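Long-range contacts in DNA polymerase (Bacillus phage phi29, PDB 2PY5), which replicates the phage genome by protein-primed, strand-displacing DNA synthesis with high processivity and also carries a 3'-5' exonuclease activity: residues F[287-292]-F[321-326]; F[291-296]-F[341-346]. The protein carries 2 engineered substitutions. All blocks are in the same frame, centred on the assembly; numbering follows the deposited sequence.

Contacts 1 and 2 lie in the part of the chain responsible for initiation, polymerization and pyrophosphorolysis. Both start from strand 283-294, and their centres are about 9 Å apart. In chain order come strand 283-294, then 324-329, helix 330-339 and strand 340-356. Contact 1 joins the first strand to 324-329, and contact 2 joins it to 340-356. Strand 283-294 is therefore a middle strand of this antiparallel sheet, with a partner on each edge. Glu291 and Phe292 belong to both contacts. The nearest atoms of contacts 1 and 2 are about 13 Å and 16 Å from the bound DNA.

Contact 1. Residues F[287-292]-F[321-326]; sequences HIRCEF and GEIADL
Asp325 holds two side chains of strand 287-292 with its two carboxylate oxygens. His287 has CG anti to its backbone N (chi1 -175°), and its NE2 donates to Asp325 OD1 at 2.6 Å. This oxygen is met on the syn side, and ring and carboxylate planes are 48° apart. Arg289 NH1 forms a salt bridge with Asp325 OD2 at 2.7 Å, on the anti lone pair of that oxygen. OD2 lies at the guanidinium edge, near its plane. Ile323 CG2 lies over one guanidinium face, toward its rim, 3.7 Å from Arg289 NH2. The carboxylate is probably kept ionised by these two donors.

On the other face, Ile288 and Leu326 lie side by side, pointing the same way, with Ile288 CG2 4.0 Å from Leu326 CB. Ala324 CB meets the edge of the Phe292 ring at CE2, 3.7 Å away. A water links Glu291 OE2 to Gly321 N, while Glu291 OE1 is bonded to Asn344.

Ile288 with Leu326 and Cys290 with Ala324 are antiparallel hydrogen-bonded pairs, Arg289 with Asp325 the non-hydrogen-bonded pair between them. Strand 340-356 flanks the other edge of 287-292, its Val345 and Tyr347 touching Ile288. Trp327 of strand 324-329 stacks on the His287 ring.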
ATOM      1  N   HIS F 287      18.713 -21.229  -3.219  1.00 29.89           N
ATOM      2  CA  HIS F 287      18.372 -21.743  -1.891  1.00 29.57           C
ATOM      3  C   HIS F 287      19.686 -22.091  -1.206  1.00 30.63           C
ATOM      4  O   HIS F 287      20.457 -22.930  -1.707  1.00 30.51           O
ATOM      5  CB  HIS F 287      17.472 -22.973  -2.000  1.00 29.60           C
ATOM      6  CG  HIS F 287      16.976 -23.508  -0.678  1.00 28.07           C
ATOM      7  ND1 HIS F 287      16.377 -24.744  -0.566  1.00 28.74           N
ATOM      8  CD2 HIS F 287      16.993 -22.984   0.575  1.00 30.77           C
ATOM      9  CE1 HIS F 287      16.043 -24.960   0.698  1.00 30.45           C
ATOM     10  NE2 HIS F 287      16.395 -23.904   1.406  1.00 30.38           N
ATOM     11  N   ILE F 288      19.924 -21.467  -0.053  1.00 30.77           N
ATOM     12  CA  ILE F 288      21.180 -21.592   0.691  1.00 32.01           C
ATOM     13  C   ILE F 288      20.825 -21.753   2.157  1.00 33.56           C
ATOM     14  O   ILE F 288      19.892 -21.111   2.628  1.00 34.50           O
ATOM     15  CB  ILE F 288      22.101 -20.340   0.471  1.00 35.80           C
ATOM     16  CG1 ILE F 288      23.387 -20.419   1.297  1.00 38.34           C
ATOM     17  CG2 ILE F 288      21.350 -19.025   0.753  1.00 36.77           C
ATOM     18  CD1 ILE F 288      24.435 -19.392   0.878  1.00 39.42           C
ATOM     19  N   ARG F 289      21.572 -22.606   2.863  1.00 30.04           N
ATOM     20  CA  ARG F 289      21.501 -22.692   4.311  1.00 29.89           C
ATOM     21  C   ARG F 289      22.859 -22.265   4.815  1.00 31.37           C
ATOM     22  O   ARG F 289      23.872 -22.665   4.256  1.00 31.44           O
ATOM     23  CB  ARG F 289      21.189 -24.111   4.769  1.00 31.38           C
ATOM     24  CG  ARG F 289      19.738 -24.523   4.549  1.00 31.98           C
ATOM     25  CD  ARG F 289      19.500 -25.974   4.844  1.00 33.24           C
ATOM     26  NE  ARG F 289      19.583 -26.258   6.278  1.00 31.03           N
ATOM     27  CZ  ARG F 289      18.589 -26.071   7.150  1.00 34.65           C
ATOM     28  NH1 ARG F 289      17.411 -25.601   6.764  1.00 35.91           N
ATOM     29  NH2 ARG F 289      18.771 -26.373   8.415  1.00 32.91           N
ATOM     30  N   CYS F 290      22.882 -21.458   5.866  1.00 30.00           N
ATOM     31  CA  CYS F 290      24.152 -20.998   6.407  1.00 29.68           C
ATOM     32  C   CYS F 290      23.983 -20.397   7.785  1.00 32.14           C
ATOM     33  O   CYS F 290      22.869 -20.201   8.264  1.00 29.81           O
ATOM     34  CB  CYS F 290      24.800 -19.964   5.478  1.00 33.21           C
ATOM     35  SG  CYS F 290      23.900 -18.414   5.370  1.00 34.98           S
ATOM     36  N   GLU F 291      25.118 -20.149   8.426  1.00 29.57           N
ATOM     37  CA  GLU F 291      25.202 -19.268   9.568  1.00 27.32           C
ATOM     38  C   GLU F 291      25.998 -18.057   9.124  1.00 28.61           C
ATOM     39  O   GLU F 291      26.685 -18.082   8.090  1.00 29.17           O
ATOM     40  CB  GLU F 291      25.851 -19.991  10.745  1.00 27.07           C
ATOM     41  CG  GLU F 291      24.967 -21.108  11.286  1.00 29.49           C
ATOM     42  CD  GLU F 291      25.645 -21.923  12.357  1.00 32.42           C
ATOM     43  OE1 GLU F 291      26.087 -23.054  12.062  1.00 37.69           O
ATOM     44  OE2 GLU F 291      25.736 -21.434  13.486  1.00 33.88           O
ATOM     45  N   PHE F 292      25.806 -16.955   9.818  1.00 28.52           N
ATOM     46  CA  PHE F 292      26.423 -15.711   9.389  1.00 29.72           C
ATOM     47  C   PHE F 292      26.778 -14.782  10.537  1.00 31.57           C
ATOM     48  O   PHE F 292      26.213 -14.868  11.628  1.00 30.35           O
ATOM     49  CB  PHE F 292      25.536 -14.976   8.375  1.00 30.50           C
ATOM     50  CG  PHE F 292      24.162 -14.636   8.888  1.00 29.68           C
ATOM     51  CD1 PHE F 292      23.962 -13.509   9.687  1.00 29.46           C
ATOM     52  CD2 PHE F 292      23.065 -15.430   8.556  1.00 32.23           C
ATOM     53  CE1 PHE F 292      22.695 -13.180  10.147  1.00 32.80           C
ATOM     54  CE2 PHE F 292      21.782 -15.102   9.024  1.00 34.52           C
ATOM     55  CZ  PHE F 292      21.604 -13.978   9.809  1.00 33.56           C
ATOM     56  N   GLY F 321      23.341 -19.152  15.984  1.00 30.23           N
ATOM     57  CA  GLY F 321      23.301 -20.606  16.100  1.00 35.70           C
ATOM     58  C   GLY F 321      22.083 -21.268  15.491  1.00 37.43           C
ATOM     59  O   GLY F 321      22.050 -22.496  15.376  1.00 42.98           O
ATOM     60  N   GLU F 322      21.076 -20.469  15.121  1.00 35.86           N
ATOM     61  CA  GLU F 322      19.947 -20.947  14.343  1.00 35.90           C
ATOM     62  C   GLU F 322      20.400 -20.896  12.901  1.00 31.82           C
ATOM     63  O   GLU F 322      20.885 -19.868  12.447  1.00 37.48           O
ATOM     64  CB  GLU F 322      18.737 -20.031  14.540  1.00 41.78           C
ATOM     65  CG  GLU F 322      17.396 -20.644  14.165  1.00 47.04           C
ATOM     66  CD  GLU F 322      16.257 -20.110  15.032  1.00 50.90           C
ATOM     67  OE1 GLU F 322      15.737 -20.876  15.874  1.00 54.19           O
ATOM     68  OE2 GLU F 322      15.898 -18.921  14.883  1.00 54.28           O
ATOM     69  N   ILE F 323      20.264 -22.007  12.194  1.00 29.36           N
ATOM     70  CA  ILE F 323      20.648 -22.046  10.787  1.00 29.27           C
ATOM     71  C   ILE F 323      19.648 -21.219   9.972  1.00 31.32           C
ATOM     72  O   ILE F 323      18.431 -21.407  10.117  1.00 34.16           O
ATOM     73  CB  ILE F 323      20.707 -23.483  10.257  1.00 29.36           C
ATOM     74  CG1 ILE F 323      21.768 -24.283  11.021  1.00 33.63           C
ATOM     75  CG2 ILE F 323      21.000 -23.498   8.744  1.00 32.27           C
ATOM     76  CD1 ILE F 323      21.744 -25.734  10.686  1.00 35.71           C
ATOM     77  N   ALA F 324      20.166 -20.323   9.135  1.00 29.57           N
ATOM     78  CA  ALA F 324      19.350 -19.497   8.240  1.00 30.56           C
ATOM     79  C   ALA F 324      19.059 -20.309   6.993  1.00 33.07           C
ATOM     80  O   ALA F 324      19.986 -20.810   6.345  1.00 33.34           O
ATOM     81  CB  ALA F 324      20.071 -18.230   7.880  1.00 32.43           C
ATOM     82  N   ASP F 325      17.778 -20.444   6.657  1.00 30.55           N
ATOM     83  CA  ASP F 325      17.367 -21.140   5.450  1.00 29.64           C
ATOM     84  C   ASP F 325      16.756 -20.091   4.526  1.00 29.03           C
ATOM     85  O   ASP F 325      15.665 -19.584   4.800  1.00 32.63           O
ATOM     86  CB  ASP F 325      16.381 -22.253   5.764  1.00 31.73           C
ATOM     87  CG  ASP F 325      16.109 -23.133   4.568  1.00 33.61           C
ATOM     88  OD1 ASP F 325      15.600 -22.635   3.577  1.00 40.57           O
ATOM     89  OD2 ASP F 325      16.380 -24.342   4.631  1.00 40.71           O
ATOM     90  N   LEU F 326      17.477 -19.753   3.466  1.00 29.88           N
ATOM     91  CA  LEU F 326      17.131 -18.599   2.652  1.00 32.09           C
ATOM     92  C   LEU F 326      17.029 -18.941   1.181  1.00 33.71           C
ATOM     93  O   LEU F 326      17.813 -19.714   0.668  1.00 31.90           O
ATOM     94  CB  LEU F 326      18.210 -17.531   2.810  1.00 33.51           C
ATOM     95  CG  LEU F 326      18.517 -17.058   4.236  1.00 36.62           C
ATOM     96  CD1 LEU F 326      19.866 -16.350   4.269  1.00 37.47           C
ATOM     97  CD2 LEU F 326      17.412 -16.169   4.741  1.00 37.94           C
TER
HETATM   98  O   HOH W   1      25.144 -18.949  14.085  1.00 29.92           O

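Contact 2. Residues F[291-296]-F[341-346]; sequences EFELKE and DLYNVE. With EDO (1,2-ethanediol), chain J.
Glu291 and Tyr343 form a hydrogen-bonded antiparallel pair, and Glu293 with Asp341 forms another. They join strand 283-294 to the start of strand 340-356, just after helix 330-339, in the antiparallel sheet of the polymerization region. Four backbone bonds result. Glu291 N to Tyr343 O is 2.9 Å and nearly straight at the hydrogen (173°). Tyr343 N returns to Glu291 O. Phe292 and Leu342 face each other between them as the non-hydrogen-bonded pair. There Phe292 CA approaches Asp341 O at 3.2 Å in a CA-H...O contact.

One side-chain hydrogen bond extends the ladder. Asn344 ND2 gives a proton to Glu291 OE1 at 2.9 Å. It reaches the oxygen from above the carboxylate plane, with the carboxylate and amide planes 34° apart. Asn344 sits where the chain turns a corner.

Apolar packing lies on the Phe292 and Leu342 face. Leu342 CD2 touches Phe292 CB at 3.6 Å, while Met336 and Lys337 of helix 330-339 also pack on Leu342.

On the other face, the contacts of Tyr343 are of mixed kind. Its ring runs obliquely beside the Glu291-Phe292 peptide. Tyr343 OH is 3.6 Å from Glu293 CB. Glu293 OE1 lies at the ring edge, and OE2 is bonded to Ser318.

Charged groups gather at the far end. The extended Lys295 chain crosses the Asp341 side chain at about a right angle, with Lys295 CE 3.4 Å from Asp341 OD1. Lys295 NZ stays 4.5 Å from Asp341 OD1, beyond a salt bridge, and donates to Glu338 O. A water lies between Asp341 OD2 and Leu294 O. A 1,2-ethanediol, probably from the crystallisation liquor, sits beside Leu294 and Glu296.

The backbone ladder thus carries this surface pairing. One amide bond ties Glu291 OE1 to the corner at Asn344, and the Lys295 charge may modestly stabilise the Asp341 carboxylate.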
ATOM      1  N   GLU F 291      25.118 -20.149   8.426  1.00 29.57           N
ATOM      2  CA  GLU F 291      25.202 -19.268   9.568  1.00 27.32           C
ATOM      3  C   GLU F 291      25.998 -18.057   9.124  1.00 28.61           C
ATOM      4  O   GLU F 291      26.685 -18.082   8.090  1.00 29.17           O
ATOM      5  CB  GLU F 291      25.851 -19.991  10.745  1.00 27.07           C
ATOM      6  CG  GLU F 291      24.967 -21.108  11.286  1.00 29.49           C
ATOM      7  CD  GLU F 291      25.645 -21.923  12.357  1.00 32.42           C
ATOM      8  OE1 GLU F 291      26.087 -23.054  12.062  1.00 37.69           O
ATOM      9  OE2 GLU F 291      25.736 -21.434  13.486  1.00 33.88           O
ATOM     10  N   PHE F 292      25.806 -16.955   9.818  1.00 28.52           N
ATOM     11  CA  PHE F 292      26.423 -15.711   9.389  1.00 29.72           C
ATOM     12  C   PHE F 292      26.778 -14.782  10.537  1.00 31.57           C
ATOM     13  O   PHE F 292      26.213 -14.868  11.628  1.00 30.35           O
ATOM     14  CB  PHE F 292      25.536 -14.976   8.375  1.00 30.50           C
ATOM     15  CG  PHE F 292      24.162 -14.636   8.888  1.00 29.68           C
ATOM     16  CD1 PHE F 292      23.962 -13.509   9.687  1.00 29.46           C
ATOM     17  CD2 PHE F 292      23.065 -15.430   8.556  1.00 32.23           C
ATOM     18  CE1 PHE F 292      22.695 -13.180  10.147  1.00 32.80           C
ATOM     19  CE2 PHE F 292      21.782 -15.102   9.024  1.00 34.52           C
ATOM     20  CZ  PHE F 292      21.604 -13.978   9.809  1.00 33.56           C
ATOM     21  N   GLU F 293      27.758 -13.923  10.282  1.00 30.03           N
ATOM     22  CA  GLU F 293      28.143 -12.880  11.229  1.00 29.20           C
ATOM     23  C   GLU F 293      28.486 -11.625  10.436  1.00 27.35           C
ATOM     24  O   GLU F 293      29.299 -11.672   9.511  1.00 28.56           O
ATOM     25  CB  GLU F 293      29.338 -13.310  12.088  1.00 33.79           C
ATOM     26  CG  GLU F 293      29.213 -12.893  13.556  1.00 40.40           C
ATOM     27  CD  GLU F 293      28.377 -13.859  14.395  1.00 43.93           C
ATOM     28  OE1 GLU F 293      28.250 -15.065  14.057  1.00 47.40           O
ATOM     29  OE2 GLU F 293      27.849 -13.408  15.422  1.00 51.46           O
ATOM     30  N   LEU F 294      27.844 -10.512  10.782  1.00 27.61           N
ATOM     31  CA  LEU F 294      28.051  -9.250  10.066  1.00 28.25           C
ATOM     32  C   LEU F 294      29.502  -8.811  10.155  1.00 29.39           C
ATOM     33  O   LEU F 294      30.098  -8.874  11.238  1.00 30.23           O
ATOM     34  CB  LEU F 294      27.158  -8.179  10.674  1.00 28.66           C
ATOM     35  CG  LEU F 294      27.164  -6.796  10.035  1.00 28.53           C
ATOM     36  CD1 LEU F 294      26.575  -6.874   8.621  1.00 27.83           C
ATOM     37  CD2 LEU F 294      26.392  -5.834  10.914  1.00 28.29           C
ATOM     38  N   LYS F 295      30.072  -8.373   9.036  1.00 29.36           N
ATOM     39  CA  LYS F 295      31.435  -7.827   9.017  1.00 30.34           C
ATOM     40  C   LYS F 295      31.471  -6.453   9.666  1.00 29.98           C
ATOM     41  O   LYS F 295      30.537  -5.661   9.513  1.00 31.50           O
ATOM     42  CB  LYS F 295      31.954  -7.745   7.585  1.00 30.07           C
ATOM     43  CG  LYS F 295      32.241  -9.067   6.965  1.00 33.50           C
ATOM     44  CD  LYS F 295      32.688  -8.893   5.543  1.00 36.44           C
ATOM     45  CE  LYS F 295      32.790 -10.213   4.847  1.00 40.64           C
ATOM     46  NZ  LYS F 295      33.086 -10.076   3.393  1.00 45.91           N
ATOM     47  N   GLU F 296      32.545  -6.153  10.391  1.00 30.38           N
ATOM     48  CA  GLU F 296      32.665  -4.830  10.997  1.00 33.07           C
ATOM     49  C   GLU F 296      32.701  -3.796   9.860  1.00 31.20           C
ATOM     50  O   GLU F 296      33.282  -4.033   8.792  1.00 35.02           O
ATOM     51  CB  GLU F 296      33.897  -4.725  11.915  1.00 35.72           C
ATOM     52  CG  GLU F 296      33.900  -5.693  13.154  1.00 39.37           C
ATOM     53  CD  GLU F 296      32.827  -5.375  14.221  1.00 39.28           C
ATOM     54  OE1 GLU F 296      32.836  -4.252  14.766  1.00 40.73           O
ATOM     55  OE2 GLU F 296      31.980  -6.265  14.524  1.00 39.76           O
ATOM     56  N   ASP F 341      30.362 -12.453   7.037  1.00 28.86           N
ATOM     57  CA  ASP F 341      31.080 -13.712   7.013  1.00 29.66           C
ATOM     58  C   ASP F 341      30.056 -14.840   7.093  1.00 30.73           C
ATOM     59  O   ASP F 341      29.184 -14.839   7.958  1.00 31.30           O
ATOM     60  CB  ASP F 341      32.037 -13.803   8.193  1.00 31.20           C
ATOM     61  CG  ASP F 341      33.156 -12.773   8.129  1.00 34.20           C
ATOM     62  OD1 ASP F 341      33.747 -12.586   7.039  1.00 36.40           O
ATOM     63  OD2 ASP F 341      33.444 -12.168   9.175  1.00 39.23           O
ATOM     64  N   LEU F 342      30.157 -15.795   6.176  1.00 32.64           N
ATOM     65  CA  LEU F 342      29.248 -16.926   6.161  1.00 30.85           C
ATOM     66  C   LEU F 342      29.960 -18.210   6.624  1.00 33.73           C
ATOM     67  O   LEU F 342      31.140 -18.424   6.305  1.00 35.06           O
ATOM     68  CB  LEU F 342      28.689 -17.106   4.765  1.00 32.36           C
ATOM     69  CG  LEU F 342      27.966 -15.915   4.121  1.00 35.25           C
ATOM     70  CD1 LEU F 342      27.395 -16.325   2.762  1.00 36.54           C
ATOM     71  CD2 LEU F 342      26.872 -15.372   5.009  1.00 34.23           C
ATOM     72  N   TYR F 343      29.250 -19.027   7.406  1.00 31.74           N
ATOM     73  CA  TYR F 343      29.774 -20.276   7.966  1.00 32.77           C
ATOM     74  C   TYR F 343      28.857 -21.413   7.594  1.00 30.03           C
ATOM     75  O   TYR F 343      27.652 -21.220   7.445  1.00 30.16           O
ATOM     76  CB  TYR F 343      29.839 -20.239   9.504  1.00 33.73           C
ATOM     77  CG  TYR F 343      30.431 -19.010  10.087  1.00 33.13           C
ATOM     78  CD1 TYR F 343      31.767 -18.697   9.876  1.00 36.85           C
ATOM     79  CD2 TYR F 343      29.667 -18.159  10.879  1.00 35.96           C
ATOM     80  CE1 TYR F 343      32.331 -17.557  10.421  1.00 37.41           C
ATOM     81  CE2 TYR F 343      30.223 -17.019  11.436  1.00 36.73           C
ATOM     82  CZ  TYR F 343      31.553 -16.720  11.195  1.00 36.30           C
ATOM     83  OH  TYR F 343      32.110 -15.590  11.746  1.00 36.90           O
ATOM     84  N   ASN F 344      29.421 -22.608   7.437  1.00 28.21           N
ATOM     85  CA  ASN F 344      28.634 -23.815   7.238  1.00 28.70           C
ATOM     86  C   ASN F 344      27.639 -23.669   6.089  1.00 30.63           C
ATOM     87  O   ASN F 344      26.465 -24.018   6.219  1.00 31.60           O
ATOM     88  CB  ASN F 344      27.931 -24.199   8.549  1.00 28.69           C
ATOM     89  CG  ASN F 344      28.905 -24.436   9.671  1.00 31.20           C
ATOM     90  OD1 ASN F 344      29.930 -25.073   9.465  1.00 32.77           O
ATOM     91  ND2 ASN F 344      28.613 -23.898  10.861  1.00 30.91           N
ATOM     92  N   VAL F 345      28.133 -23.170   4.961  1.00 29.42           N
ATOM     93  CA  VAL F 345      27.279 -22.860   3.811  1.00 30.10           C
ATOM     94  C   VAL F 345      26.944 -24.129   3.050  1.00 29.53           C
ATOM     95  O   VAL F 345      27.824 -24.931   2.725  1.00 33.10           O
ATOM     96  CB  VAL F 345      27.949 -21.854   2.869  1.00 31.38           C
ATOM     97  CG1 VAL F 345      27.070 -21.549   1.673  1.00 34.81           C
ATOM     98  CG2 VAL F 345      28.277 -20.561   3.621  1.00 32.60           C
ATOM     99  N   GLU F 346      25.651 -24.322   2.798  1.00 30.08           N
ATOM    100  CA  GLU F 346      25.176 -25.421   1.991  1.00 30.56           C
ATOM    101  C   GLU F 346      24.352 -24.817   0.870  1.00 31.77           C
ATOM    102  O   GLU F 346      23.362 -24.153   1.126  1.00 30.55           O
ATOM    103  CB  GLU F 346      24.361 -26.405   2.843  1.00 31.75           C
ATOM    104  CG  GLU F 346      25.170 -27.007   3.993  1.00 31.80           C
ATOM    105  CD  GLU F 346      24.473 -28.135   4.727  1.00 35.43           C
ATOM    106  OE1 GLU F 346      23.253 -28.045   4.951  1.00 33.80           O
ATOM    107  OE2 GLU F 346      25.168 -29.103   5.109  1.00 40.55           O
TER
HETATM  108  C1  EDO J8008      28.600  -3.643  12.674  1.00 56.07           C
HETATM  109  O1  EDO J8008      29.178  -3.394  11.383  1.00 55.97           O
HETATM  110  C2  EDO J8008      29.463  -4.624  13.460  1.00 56.13           C
HETATM  111  O2  EDO J8008      29.206  -5.984  13.074  1.00 55.73           O
HETATM  112  O   HOH W   2      32.214 -11.030  11.455  1.00 41.42           O